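Local coordinates for UL37 (Suid herpesvirus 1, PDB 4K70), which is an inner tegument protein, represented here by its N-terminal half, that binds calcium and probably contributes to the control of intracellular viral trafficking, at residues E325-S330 and G372-V377; G378-R383 and D403-L408; R396-V401 and H425-C430. All coordinates share one frame; numbering follows the deposited sequence.

Contact 1. Residues E325-S330 and G372-V377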
ATOM      1  N   GLU A 325     -18.549  -3.142  17.227  1.00 23.34           N
ATOM      2  CA  GLU A 325     -19.443  -2.139  16.649  1.00 25.45           C
ATOM      3  C   GLU A 325     -18.661  -1.071  15.872  1.00 28.44           C
ATOM      4  O   GLU A 325     -19.021  -0.720  14.739  1.00 27.23           O
ATOM      5  CB  GLU A 325     -20.316  -1.486  17.735  1.00 29.95           C
ATOM      6  CG  GLU A 325     -21.400  -2.418  18.279  1.00 37.04           C
ATOM      7  CD  GLU A 325     -22.160  -1.840  19.479  1.00 49.36           C
ATOM      8  OE1 GLU A 325     -22.029  -0.619  19.737  1.00 49.00           O
ATOM      9  OE2 GLU A 325     -22.882  -2.612  20.163  1.00 43.77           O
ATOM     10  N   ALA A 326     -17.603  -0.544  16.483  1.00 22.46           N
ATOM     11  CA  ALA A 326     -16.827   0.511  15.824  1.00 25.22           C
ATOM     12  C   ALA A 326     -16.116  -0.009  14.575  1.00 22.27           C
ATOM     13  O   ALA A 326     -15.981   0.714  13.585  1.00 26.47           O
ATOM     14  CB  ALA A 326     -15.846   1.152  16.794  1.00 27.01           C
ATOM     15  N   VAL A 327     -15.666  -1.264  14.617  1.00 23.92           N
ATOM     16  CA  VAL A 327     -15.023  -1.898  13.463  1.00 22.22           C
ATOM     17  C   VAL A 327     -16.019  -2.073  12.317  1.00 22.49           C
ATOM     18  O   VAL A 327     -15.698  -1.856  11.153  1.00 24.03           O
ATOM     19  CB  VAL A 327     -14.437  -3.304  13.811  1.00 25.35           C
ATOM     20  CG1 VAL A 327     -14.242  -4.119  12.528  1.00 18.58           C
ATOM     21  CG2 VAL A 327     -13.123  -3.184  14.617  1.00 19.83           C
ATOM     22  N   GLN A 328     -17.230  -2.494  12.652  1.00 25.74           N
ATOM     23  CA  GLN A 328     -18.269  -2.645  11.650  1.00 25.80           C
ATOM     24  C   GLN A 328     -18.628  -1.314  11.015  1.00 25.29           C
ATOM     25  O   GLN A 328     -18.897  -1.249   9.815  1.00 28.41           O
ATOM     26  CB  GLN A 328     -19.523  -3.243  12.272  1.00 26.89           C
ATOM     27  CG  GLN A 328     -19.478  -4.733  12.453  1.00 23.39           C
ATOM     28  CD  GLN A 328     -20.721  -5.227  13.153  1.00 30.02           C
ATOM     29  OE1 GLN A 328     -20.775  -5.293  14.384  1.00 31.86           O
ATOM     30  NE2 GLN A 328     -21.740  -5.552  12.376  1.00 34.49           N
ATOM     31  N   ALA A 329     -18.638  -0.250  11.812  1.00 22.36           N
ATOM     32  CA  ALA A 329     -19.084   1.053  11.307  1.00 25.42           C
ATOM     33  C   ALA A 329     -18.038   1.756  10.443  1.00 29.88           C
ATOM     34  O   ALA A 329     -18.335   2.761   9.786  1.00 30.15           O
ATOM     35  CB  ALA A 329     -19.470   1.942  12.456  1.00 29.89           C
ATOM     36  N   SER A 330     -16.810   1.242  10.466  1.00 24.12           N
ATOM     37  CA  SER A 330     -15.679   1.881   9.786  1.00 26.31           C
ATOM     38  C   SER A 330     -15.779   1.759   8.270  1.00 26.50           C
ATOM     39  O   SER A 330     -16.025   0.672   7.742  1.00 25.35           O
ATOM     40  CB  SER A 330     -14.358   1.246  10.248  1.00 22.10           C
ATOM     41  OG  SER A 330     -14.111   1.488  11.624  1.00 25.27           O
ATOM     42  N   GLY A 372     -14.233 -12.790  18.563  1.00 21.05           N
ATOM     43  CA  GLY A 372     -13.770 -13.526  17.399  1.00 19.47           C
ATOM     44  C   GLY A 372     -13.918 -12.741  16.111  1.00 19.18           C
ATOM     45  O   GLY A 372     -13.008 -12.708  15.280  1.00 19.87           O
ATOM     46  N   CYS A 373     -15.092 -12.148  15.917  1.00 18.87           N
ATOM     47  CA  CYS A 373     -15.316 -11.275  14.770  1.00 20.61           C
ATOM     48  C   CYS A 373     -14.277 -10.164  14.693  1.00 21.40           C
ATOM     49  O   CYS A 373     -13.692  -9.926  13.642  1.00 20.79           O
ATOM     50  CB  CYS A 373     -16.723 -10.666  14.839  1.00 19.33           C
ATOM     51  SG  CYS A 373     -17.998 -11.857  14.317  1.00 22.49           S
ATOM     52  N   THR A 374     -14.059  -9.470  15.801  1.00 20.44           N
ATOM     53  CA  THR A 374     -13.089  -8.387  15.815  1.00 20.03           C
ATOM     54  C   THR A 374     -11.688  -8.888  15.457  1.00 19.92           C
ATOM     55  O   THR A 374     -10.951  -8.236  14.705  1.00 17.96           O
ATOM     56  CB  THR A 374     -13.070  -7.679  17.186  1.00 21.02           C
ATOM     57  OG1 THR A 374     -14.389  -7.224  17.503  1.00 22.67           O
ATOM     58  CG2 THR A 374     -12.113  -6.473  17.166  1.00 19.88           C
ATOM     59  N   ALA A 375     -11.327 -10.062  15.974  1.00 19.28           N
ATOM     60  CA  ALA A 375      -9.988 -10.593  15.756  1.00 19.22           C
ATOM     61  C   ALA A 375      -9.820 -11.127  14.340  1.00 22.83           C
ATOM     62  O   ALA A 375      -8.769 -10.938  13.718  1.00 20.66           O
ATOM     63  CB  ALA A 375      -9.652 -11.674  16.782  1.00 20.55           C
ATOM     64  N   VAL A 376     -10.848 -11.782  13.812  1.00 19.87           N
ATOM     65  CA  VAL A 376     -10.772 -12.261  12.424  1.00 19.47           C
ATOM     66  C   VAL A 376     -10.682 -11.106  11.402  1.00 24.68           C
ATOM     67  O   VAL A 376      -9.810 -11.084  10.528  1.00 20.68           O
ATOM     68  CB  VAL A 376     -11.972 -13.152  12.070  1.00 18.78           C
ATOM     69  CG1 VAL A 376     -11.995 -13.426  10.587  1.00 20.22           C
ATOM     70  CG2 VAL A 376     -11.927 -14.463  12.865  1.00 23.62           C
ATOM     71  N   VAL A 377     -11.599 -10.152  11.498  1.00 20.28           N
ATOM     72  CA  VAL A 377     -11.556  -9.001  10.595  1.00 19.25           C
ATOM     73  C   VAL A 377     -10.252  -8.211  10.794  1.00 20.34           C
ATOM     74  O   VAL A 377      -9.629  -7.746   9.830  1.00 20.83           O
ATOM     75  CB  VAL A 377     -12.770  -8.100  10.814  1.00 17.17           C
ATOM     76  CG1 VAL A 377     -12.596  -6.764  10.061  1.00 18.18           C
ATOM     77  CG2 VAL A 377     -14.036  -8.817  10.360  1.00 17.31           C
TER

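Contact 2. Residues G378-R383 and D403-L408. With NA (sodium ion), chain F; CA (calcium ion), chain D.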
ATOM      1  N   GLY A 378      -9.834  -8.088  12.051  1.00 19.54           N
ATOM      2  CA  GLY A 378      -8.637  -7.350  12.398  1.00 20.84           C
ATOM      3  C   GLY A 378      -7.381  -7.930  11.762  1.00 21.37           C
ATOM      4  O   GLY A 378      -6.518  -7.188  11.274  1.00 21.45           O
ATOM      5  N   GLY A 379      -7.264  -9.255  11.782  1.00 21.95           N
ATOM      6  CA  GLY A 379      -6.099  -9.912  11.216  1.00 23.19           C
ATOM      7  C   GLY A 379      -6.036  -9.658   9.725  1.00 23.59           C
ATOM      8  O   GLY A 379      -4.964  -9.490   9.139  1.00 21.85           O
ATOM      9  N   VAL A 380      -7.205  -9.634   9.102  1.00 22.34           N
ATOM     10  CA  VAL A 380      -7.272  -9.384   7.672  1.00 22.75           C
ATOM     11  C   VAL A 380      -6.924  -7.920   7.379  1.00 23.23           C
ATOM     12  O   VAL A 380      -6.117  -7.628   6.497  1.00 21.47           O
ATOM     13  CB  VAL A 380      -8.643  -9.767   7.108  1.00 21.42           C
ATOM     14  CG1 VAL A 380      -8.744  -9.371   5.629  1.00 22.45           C
ATOM     15  CG2 VAL A 380      -8.888 -11.271   7.300  1.00 21.31           C
ATOM     16  N   VAL A 381      -7.506  -7.001   8.142  1.00 20.95           N
ATOM     17  CA  VAL A 381      -7.157  -5.581   8.007  1.00 21.92           C
ATOM     18  C   VAL A 381      -5.648  -5.349   8.161  1.00 23.81           C
ATOM     19  O   VAL A 381      -5.036  -4.658   7.347  1.00 22.60           O
ATOM     20  CB  VAL A 381      -7.911  -4.720   9.043  1.00 18.39           C
ATOM     21  CG1 VAL A 381      -7.323  -3.310   9.122  1.00 24.74           C
ATOM     22  CG2 VAL A 381      -9.393  -4.685   8.708  1.00 20.16           C
ATOM     23  N   HIS A 382      -5.052  -5.929   9.204  1.00 22.94           N
ATOM     24  CA  HIS A 382      -3.613  -5.741   9.456  1.00 24.16           C
ATOM     25  C   HIS A 382      -2.754  -6.233   8.303  1.00 26.35           C
ATOM     26  O   HIS A 382      -1.747  -5.606   7.941  1.00 25.70           O
ATOM     27  CB  HIS A 382      -3.185  -6.412  10.764  1.00 24.69           C
ATOM     28  CG  HIS A 382      -3.504  -5.604  11.981  1.00 25.97           C
ATOM     29  ND1 HIS A 382      -2.911  -4.386  12.238  1.00 24.50           N
ATOM     30  CD2 HIS A 382      -4.357  -5.829  13.012  1.00 22.07           C
ATOM     31  CE1 HIS A 382      -3.382  -3.896  13.372  1.00 27.61           C
ATOM     32  NE2 HIS A 382      -4.255  -4.758  13.865  1.00 24.05           N
ATOM     33  N   ARG A 383      -3.155  -7.365   7.735  1.00 24.89           N
ATOM     34  CA  ARG A 383      -2.507  -7.916   6.554  1.00 25.33           C
ATOM     35  C   ARG A 383      -2.551  -6.975   5.350  1.00 23.29           C
ATOM     36  O   ARG A 383      -1.570  -6.843   4.632  1.00 23.07           O
ATOM     37  CB  ARG A 383      -3.175  -9.225   6.156  1.00 22.28           C
ATOM     38  CG  ARG A 383      -2.793 -10.391   7.010  1.00 30.17           C
ATOM     39  CD  ARG A 383      -2.919 -11.651   6.190  1.00 33.94           C
ATOM     40  NE  ARG A 383      -4.225 -12.289   6.261  1.00 34.90           N
ATOM     41  CZ  ARG A 383      -4.773 -12.966   5.250  1.00 35.19           C
ATOM     42  NH1 ARG A 383      -4.139 -13.053   4.082  1.00 29.20           N
ATOM     43  NH2 ARG A 383      -5.957 -13.545   5.396  1.00 24.80           N
ATOM     44  N   ASP A 403      -9.251 -13.845  -1.686  1.00 28.44           N
ATOM     45  CA  ASP A 403      -9.336 -15.246  -2.107  1.00 35.01           C
ATOM     46  C   ASP A 403      -9.109 -16.246  -0.974  1.00 29.74           C
ATOM     47  O   ASP A 403      -9.443 -17.415  -1.125  1.00 34.73           O
ATOM     48  CB  ASP A 403      -8.325 -15.554  -3.225  1.00 35.80           C
ATOM     49  CG  ASP A 403      -8.698 -14.917  -4.557  1.00 42.11           C
ATOM     50  OD1 ASP A 403      -9.891 -14.612  -4.752  1.00 45.71           O
ATOM     51  OD2 ASP A 403      -7.795 -14.729  -5.415  1.00 42.89           O
ATOM     52  N   THR A 404      -8.512 -15.816   0.135  1.00 27.13           N
ATOM     53  CA  THR A 404      -8.223 -16.756   1.227  1.00 27.92           C
ATOM     54  C   THR A 404      -9.346 -16.796   2.256  1.00 29.16           C
ATOM     55  O   THR A 404      -9.350 -17.651   3.133  1.00 23.27           O
ATOM     56  CB  THR A 404      -6.927 -16.411   1.987  1.00 27.22           C
ATOM     57  OG1 THR A 404      -7.095 -15.171   2.698  1.00 25.46           O
ATOM     58  CG2 THR A 404      -5.729 -16.298   1.023  1.00 26.76           C
ATOM     59  N   LEU A 405     -10.288 -15.864   2.160  1.00 23.16           N
ATOM     60  CA  LEU A 405     -11.299 -15.722   3.206  1.00 26.11           C
ATOM     61  C   LEU A 405     -12.234 -16.933   3.276  1.00 25.19           C
ATOM     62  O   LEU A 405     -12.600 -17.398   4.363  1.00 25.62           O
ATOM     63  CB  LEU A 405     -12.092 -14.415   3.027  1.00 22.42           C
ATOM     64  CG  LEU A 405     -11.241 -13.147   3.107  1.00 23.44           C
ATOM     65  CD1 LEU A 405     -12.093 -11.883   3.062  1.00 25.92           C
ATOM     66  CD2 LEU A 405     -10.350 -13.146   4.358  1.00 21.21           C
ATOM     67  N   GLU A 406     -12.610 -17.455   2.117  1.00 26.02           N
ATOM     68  CA  GLU A 406     -13.568 -18.554   2.083  1.00 28.88           C
ATOM     69  C   GLU A 406     -12.955 -19.853   2.611  1.00 32.12           C
ATOM     70  O   GLU A 406     -13.543 -20.515   3.468  1.00 31.42           O
ATOM     71  CB  GLU A 406     -14.141 -18.728   0.674  1.00 36.58           C
ATOM     72  CG  GLU A 406     -14.885 -20.027   0.448  1.00 40.92           C
ATOM     73  CD  GLU A 406     -16.048 -20.201   1.388  1.00 51.70           C
ATOM     74  OE1 GLU A 406     -16.714 -19.180   1.696  1.00 53.79           O
ATOM     75  OE2 GLU A 406     -16.293 -21.357   1.823  1.00 52.42           O
ATOM     76  N   PRO A 407     -11.767 -20.227   2.111  1.00 31.93           N
ATOM     77  CA  PRO A 407     -11.155 -21.428   2.694  1.00 30.90           C
ATOM     78  C   PRO A 407     -10.794 -21.284   4.183  1.00 32.62           C
ATOM     79  O   PRO A 407     -10.872 -22.267   4.909  1.00 38.51           O
ATOM     80  CB  PRO A 407      -9.905 -21.655   1.832  1.00 34.90           C
ATOM     81  CG  PRO A 407      -9.718 -20.395   1.052  1.00 37.36           C
ATOM     82  CD  PRO A 407     -11.058 -19.762   0.908  1.00 30.29           C
ATOM     83  N   LEU A 408     -10.430 -20.087   4.632  1.00 26.67           N
ATOM     84  CA  LEU A 408     -10.169 -19.856   6.054  1.00 28.43           C
ATOM     85  C   LEU A 408     -11.424 -19.829   6.949  1.00 31.57           C
ATOM     86  O   LEU A 408     -11.437 -20.406   8.039  1.00 28.35           O
ATOM     87  CB  LEU A 408      -9.382 -18.559   6.251  1.00 24.46           C
ATOM     88  CG  LEU A 408      -7.869 -18.576   6.019  1.00 31.05           C
ATOM     89  CD1 LEU A 408      -7.314 -17.163   6.123  1.00 30.96           C
ATOM     90  CD2 LEU A 408      -7.187 -19.496   7.024  1.00 30.42           C
TER
HETATM   91 NA    NA F1004       0.622  -5.453   7.195  1.00 38.68          NA
HETATM   92 CA    CA D1002       0.283  -7.311   3.188  1.00 22.70          CA
HETATM   93  O   HOH W   1      -1.002  -8.904   1.907  1.00 26.55           O

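Contact 3. Residues R396-V401 and H425-C430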
ATOM      1  N   ARG A 396      -4.294  -5.938  -6.641  1.00 21.88           N
ATOM      2  CA  ARG A 396      -3.736  -7.286  -6.655  1.00 23.08           C
ATOM      3  C   ARG A 396      -3.524  -7.852  -5.251  1.00 21.82           C
ATOM      4  O   ARG A 396      -3.803  -9.022  -5.007  1.00 22.97           O
ATOM      5  CB  ARG A 396      -2.400  -7.280  -7.410  1.00 25.38           C
ATOM      6  CG  ARG A 396      -2.523  -7.036  -8.920  1.00 27.02           C
ATOM      7  CD  ARG A 396      -1.148  -6.794  -9.559  1.00 37.38           C
ATOM      8  NE  ARG A 396      -1.212  -6.744 -11.021  1.00 41.14           N
ATOM      9  CZ  ARG A 396      -0.229  -6.289 -11.798  1.00 45.55           C
ATOM     10  NH1 ARG A 396       0.891  -5.824 -11.252  1.00 40.27           N
ATOM     11  NH2 ARG A 396      -0.370  -6.282 -13.119  1.00 39.56           N
ATOM     12  N   ALA A 397      -3.001  -7.035  -4.337  1.00 19.95           N
ATOM     13  CA  ALA A 397      -2.764  -7.498  -2.967  1.00 21.41           C
ATOM     14  C   ALA A 397      -4.090  -7.803  -2.269  1.00 23.66           C
ATOM     15  O   ALA A 397      -4.192  -8.760  -1.505  1.00 21.80           O
ATOM     16  CB  ALA A 397      -2.000  -6.473  -2.184  1.00 21.33           C
ATOM     17  N   TYR A 398      -5.106  -6.985  -2.542  1.00 19.19           N
ATOM     18  CA  TYR A 398      -6.433  -7.183  -1.946  1.00 21.21           C
ATOM     19  C   TYR A 398      -7.102  -8.457  -2.450  1.00 18.29           C
ATOM     20  O   TYR A 398      -7.643  -9.238  -1.677  1.00 25.03           O
ATOM     21  CB  TYR A 398      -7.332  -5.981  -2.252  1.00 20.53           C
ATOM     22  CG  TYR A 398      -8.734  -6.108  -1.660  1.00 22.37           C
ATOM     23  CD1 TYR A 398      -9.001  -5.671  -0.371  1.00 22.12           C
ATOM     24  CD2 TYR A 398      -9.775  -6.670  -2.386  1.00 21.24           C
ATOM     25  CE1 TYR A 398     -10.275  -5.787   0.183  1.00 19.75           C
ATOM     26  CE2 TYR A 398     -11.066  -6.793  -1.827  1.00 22.43           C
ATOM     27  CZ  TYR A 398     -11.298  -6.340  -0.549  1.00 22.38           C
ATOM     28  OH  TYR A 398     -12.570  -6.434   0.019  1.00 23.60           O
ATOM     29  N   THR A 399      -7.069  -8.659  -3.759  1.00 23.14           N
ATOM     30  CA  THR A 399      -7.629  -9.858  -4.375  1.00 22.15           C
ATOM     31  C   THR A 399      -7.010 -11.132  -3.789  1.00 27.57           C
ATOM     32  O   THR A 399      -7.717 -12.083  -3.449  1.00 28.48           O
ATOM     33  CB  THR A 399      -7.443  -9.790  -5.906  1.00 27.35           C
ATOM     34  OG1 THR A 399      -8.189  -8.673  -6.404  1.00 29.95           O
ATOM     35  CG2 THR A 399      -7.930 -11.056  -6.603  1.00 26.05           C
ATOM     36  N   ASP A 400      -5.686 -11.134  -3.655  1.00 24.45           N
ATOM     37  CA  ASP A 400      -4.974 -12.239  -3.024  1.00 27.62           C
ATOM     38  C   ASP A 400      -5.497 -12.553  -1.622  1.00 25.70           C
ATOM     39  O   ASP A 400      -5.742 -13.702  -1.292  1.00 24.87           O
ATOM     40  CB  ASP A 400      -3.480 -11.931  -2.940  1.00 24.78           C
ATOM     41  CG  ASP A 400      -2.728 -12.307  -4.216  1.00 36.35           C
ATOM     42  OD1 ASP A 400      -3.367 -12.837  -5.152  1.00 38.70           O
ATOM     43  OD2 ASP A 400      -1.490 -12.094  -4.266  1.00 36.39           O
ATOM     44  N   VAL A 401      -5.645 -11.522  -0.799  1.00 25.15           N
ATOM     45  CA  VAL A 401      -6.170 -11.691   0.543  1.00 22.75           C
ATOM     46  C   VAL A 401      -7.633 -12.154   0.508  1.00 25.21           C
ATOM     47  O   VAL A 401      -8.010 -13.077   1.226  1.00 23.75           O
ATOM     48  CB  VAL A 401      -6.035 -10.385   1.362  1.00 23.40           C
ATOM     49  CG1 VAL A 401      -6.896 -10.444   2.614  1.00 23.28           C
ATOM     50  CG2 VAL A 401      -4.560 -10.110   1.714  1.00 23.74           C
ATOM     51  N   HIS A 425     -17.589  -9.182   3.627  1.00 21.88           N
ATOM     52  CA  HIS A 425     -18.515  -8.055   3.538  1.00 20.99           C
ATOM     53  C   HIS A 425     -18.117  -6.959   4.500  1.00 17.60           C
ATOM     54  O   HIS A 425     -18.324  -5.793   4.215  1.00 21.12           O
ATOM     55  CB  HIS A 425     -19.964  -8.506   3.799  1.00 26.39           C
ATOM     56  CG  HIS A 425     -20.565  -9.259   2.654  1.00 26.63           C
ATOM     57  ND1 HIS A 425     -21.865  -9.718   2.661  1.00 33.83           N
ATOM     58  CD2 HIS A 425     -20.038  -9.638   1.466  1.00 29.40           C
ATOM     59  CE1 HIS A 425     -22.116 -10.334   1.519  1.00 31.12           C
ATOM     60  NE2 HIS A 425     -21.022 -10.303   0.778  1.00 34.98           N
ATOM     61  N   VAL A 426     -17.528  -7.321   5.639  1.00 18.05           N
ATOM     62  CA  VAL A 426     -17.025  -6.292   6.549  1.00 21.08           C
ATOM     63  C   VAL A 426     -15.697  -5.723   6.043  1.00 24.15           C
ATOM     64  O   VAL A 426     -15.485  -4.495   6.014  1.00 22.24           O
ATOM     65  CB  VAL A 426     -16.851  -6.821   7.983  1.00 23.29           C
ATOM     66  CG1 VAL A 426     -16.236  -5.741   8.886  1.00 18.72           C
ATOM     67  CG2 VAL A 426     -18.183  -7.293   8.527  1.00 23.86           C
ATOM     68  N   VAL A 427     -14.801  -6.613   5.636  1.00 20.55           N
ATOM     69  CA  VAL A 427     -13.503  -6.179   5.113  1.00 22.28           C
ATOM     70  C   VAL A 427     -13.639  -5.242   3.908  1.00 22.58           C
ATOM     71  O   VAL A 427     -12.956  -4.218   3.824  1.00 24.18           O
ATOM     72  CB  VAL A 427     -12.601  -7.376   4.756  1.00 22.65           C
ATOM     73  CG1 VAL A 427     -11.348  -6.897   4.018  1.00 22.75           C
ATOM     74  CG2 VAL A 427     -12.235  -8.160   6.029  1.00 21.56           C
ATOM     75  N   ARG A 428     -14.513  -5.590   2.971  1.00 22.32           N
ATOM     76  CA  ARG A 428     -14.685  -4.753   1.791  1.00 19.66           C
ATOM     77  C   ARG A 428     -15.200  -3.359   2.117  1.00 24.07           C
ATOM     78  O   ARG A 428     -14.914  -2.408   1.393  1.00 23.88           O
ATOM     79  CB  ARG A 428     -15.565  -5.425   0.731  1.00 21.87           C
ATOM     80  CG  ARG A 428     -17.054  -5.527   1.055  1.00 24.46           C
ATOM     81  CD  ARG A 428     -17.772  -6.263  -0.072  1.00 24.55           C
ATOM     82  NE  ARG A 428     -19.209  -6.393   0.168  1.00 26.16           N
ATOM     83  CZ  ARG A 428     -20.027  -7.119  -0.586  1.00 28.00           C
ATOM     84  NH1 ARG A 428     -19.553  -7.789  -1.628  1.00 25.90           N
ATOM     85  NH2 ARG A 428     -21.318  -7.176  -0.295  1.00 24.27           N
ATOM     86  N   HIS A 429     -15.931  -3.235   3.219  1.00 25.29           N
ATOM     87  CA  HIS A 429     -16.547  -1.967   3.575  1.00 24.90           C
ATOM     88  C   HIS A 429     -15.509  -0.893   3.904  1.00 24.23           C
ATOM     89  O   HIS A 429     -15.720   0.297   3.666  1.00 22.21           O
ATOM     90  CB  HIS A 429     -17.533  -2.136   4.742  1.00 22.57           C
ATOM     91  CG  HIS A 429     -18.498  -0.992   4.874  1.00 23.46           C
ATOM     92  ND1 HIS A 429     -19.497  -0.761   3.952  1.00 22.89           N
ATOM     93  CD2 HIS A 429     -18.586   0.001   5.788  1.00 21.32           C
ATOM     94  CE1 HIS A 429     -20.170   0.323   4.304  1.00 25.45           C
ATOM     95  NE2 HIS A 429     -19.642   0.803   5.416  1.00 22.67           N
ATOM     96  N   CYS A 430     -14.377  -1.313   4.443  1.00 21.01           N
ATOM     97  CA  CYS A 430     -13.392  -0.352   4.910  1.00 21.92           C
ATOM     98  C   CYS A 430     -12.078  -0.431   4.137  1.00 24.60           C
ATOM     99  O   CYS A 430     -11.375   0.575   4.012  1.00 29.43           O
ATOM    100  CB  CYS A 430     -13.162  -0.497   6.421  1.00 22.23           C
ATOM    101  SG  CYS A 430     -12.737  -2.213   6.981  1.00 23.86           S
TER

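Contact 1. Residues E325-S330 and G372-V377
The two helices, 321-329 and 366-385, are nearest at V327 and T374, whose CA atoms lie 7.2 Å apart. V327 carries the contact with both of its branches. Its chi1 of 160° sets CG1 anti to the backbone N, and this methyl meets CG1 of V377 at 4.0 Å; the two side chains lie alongside, pointing opposite ways. CG2 of V327 lies 4.3 Å from CG2 of T374, a looser approach. The threonine thus gives its methyl to the interface, while its OG1 is hydrogen-bonded to the carbonyl of A370, one turn back in its own helix. Nothing polar crosses between the segments, and all three touching residues are buried: this is plain apolar helix-helix packing that joins helix 321-329 to helix 366-385. After the first helix ends, S330 OG bonds back to A326 O at 2.8 Å, with the donor tilted 25° from the carbonyl plane. The same small core draws in W324 of helix 321-329, which touches C373, T374 and V377. Helix 333-342 adds L340, which touches both V327 and T374.

Contact 2. Residues G378-R383 and D403-L408
The calcium and sodium sites near the C-terminal end of helix 366-385 take in R383 and H382, and R383 is also the residue that reaches T404 and L408 across this contact. The ions are held by main-chain oxygens: R383 O lies 2.4 Å from the calcium ion and H382 O 2.5 Å from the sodium ion. D386 OD1 binds both ions and D387 OD2 adds to the calcium shell, as does a water. The arginine binds calcium through its main chain, while its side chain makes the contact. It bends at chi3 (-91°), and NH2 sends a weak but nearly straight hydrogen bond to T404 OG1, 3.3 Å away with an N-H...O angle of 173°. The hydroxyl meets the guanidinium at its edge, near its plane, and is itself bonded to V401 O. L408 reaches toward the arginine from its own helix, with CD1 3.9 Å from R383 NH2, oblique to the guanidinium. L405 CD2 packs against V380 CG2 at 3.8 Å, a buried apolar pair beside the more exposed polar one. Helix 392-402 adds V401, which touches both V380 and R383, and helix 422-431 brings V427 onto V380 and E424 onto L405.

Contact 3. Residues R396-V401 and H425-C430
Y398 spans the gap between helix 392-402 and helix 422-431 and makes all the close touches from its side. The two backbones stay well separated: the nearest CA atoms, those of Y398 and R428, are 9.4 Å apart, so the tyrosine has to bridge the distance with its full length. With CG anti to the backbone N, chi1 (-180°) carries the ring out toward the partner helix. The tight part is at the end of that reach. The hydroxyl OH is pressed onto the base of R428, 3.2 Å from its CA and equally near its CB, so it sits against the helix surface itself. Behind the hydroxyl, CE1 lies 4.1 Å from CG1 of the buried V427, whose side chain points back alongside the tyrosine and meets the ring obliquely.

The loose side begins beyond CB of R428. From there the arginine leads away from the tyrosine, extended from CG to NE, into an exposed position. Its guanidinium plane is only 15° from that of the tyrosine ring, but the two groups do not meet. Instead it lies over the imidazole of H425, one turn earlier: H425 CD2 is 3.2 Å above the guanidinium plane, over its centre, while R428 NH2 overhangs the imidazole toward its rim.

L384 of helix 366-385 and P433 also touch Y398. This is helix-helix packing near the calcium site, the tyrosine side chain lying about 9 Å from a bound calcium ion. Chemically, the contact rests on shape and van der Waals packing, for no hydrogen bond joins the segments. The phenol oxygen meets aliphatic carbons here, and the positive charge of R428 is carried outward; any attraction between that charge and the tyrosine ring is therefore likely to be minor.

Overall arrangement
Followed from the N terminus, helix 321-329 comes first, and contact 1 closes a largely helical loop of 41 residues through helices 333-342 and 347-358 onto helix 366-385. Contact 2 opens at the very next residue of that long helix, so the two are in series. Before contact 2 closes at 403-408, contact 3 has begun on helix 392-402; it ends later, on helix 422-431, so contacts 2 and 3 cross. Their centres are only 8 Å apart. Helix 422-431 also reaches back to contact 1, with V426 packing on V377 and C430 beside S330. Helices 321-329, 366-385, 392-402, 405-409 and 422-431 are thus tied together, contact 2 lying at the calcium and sodium sites.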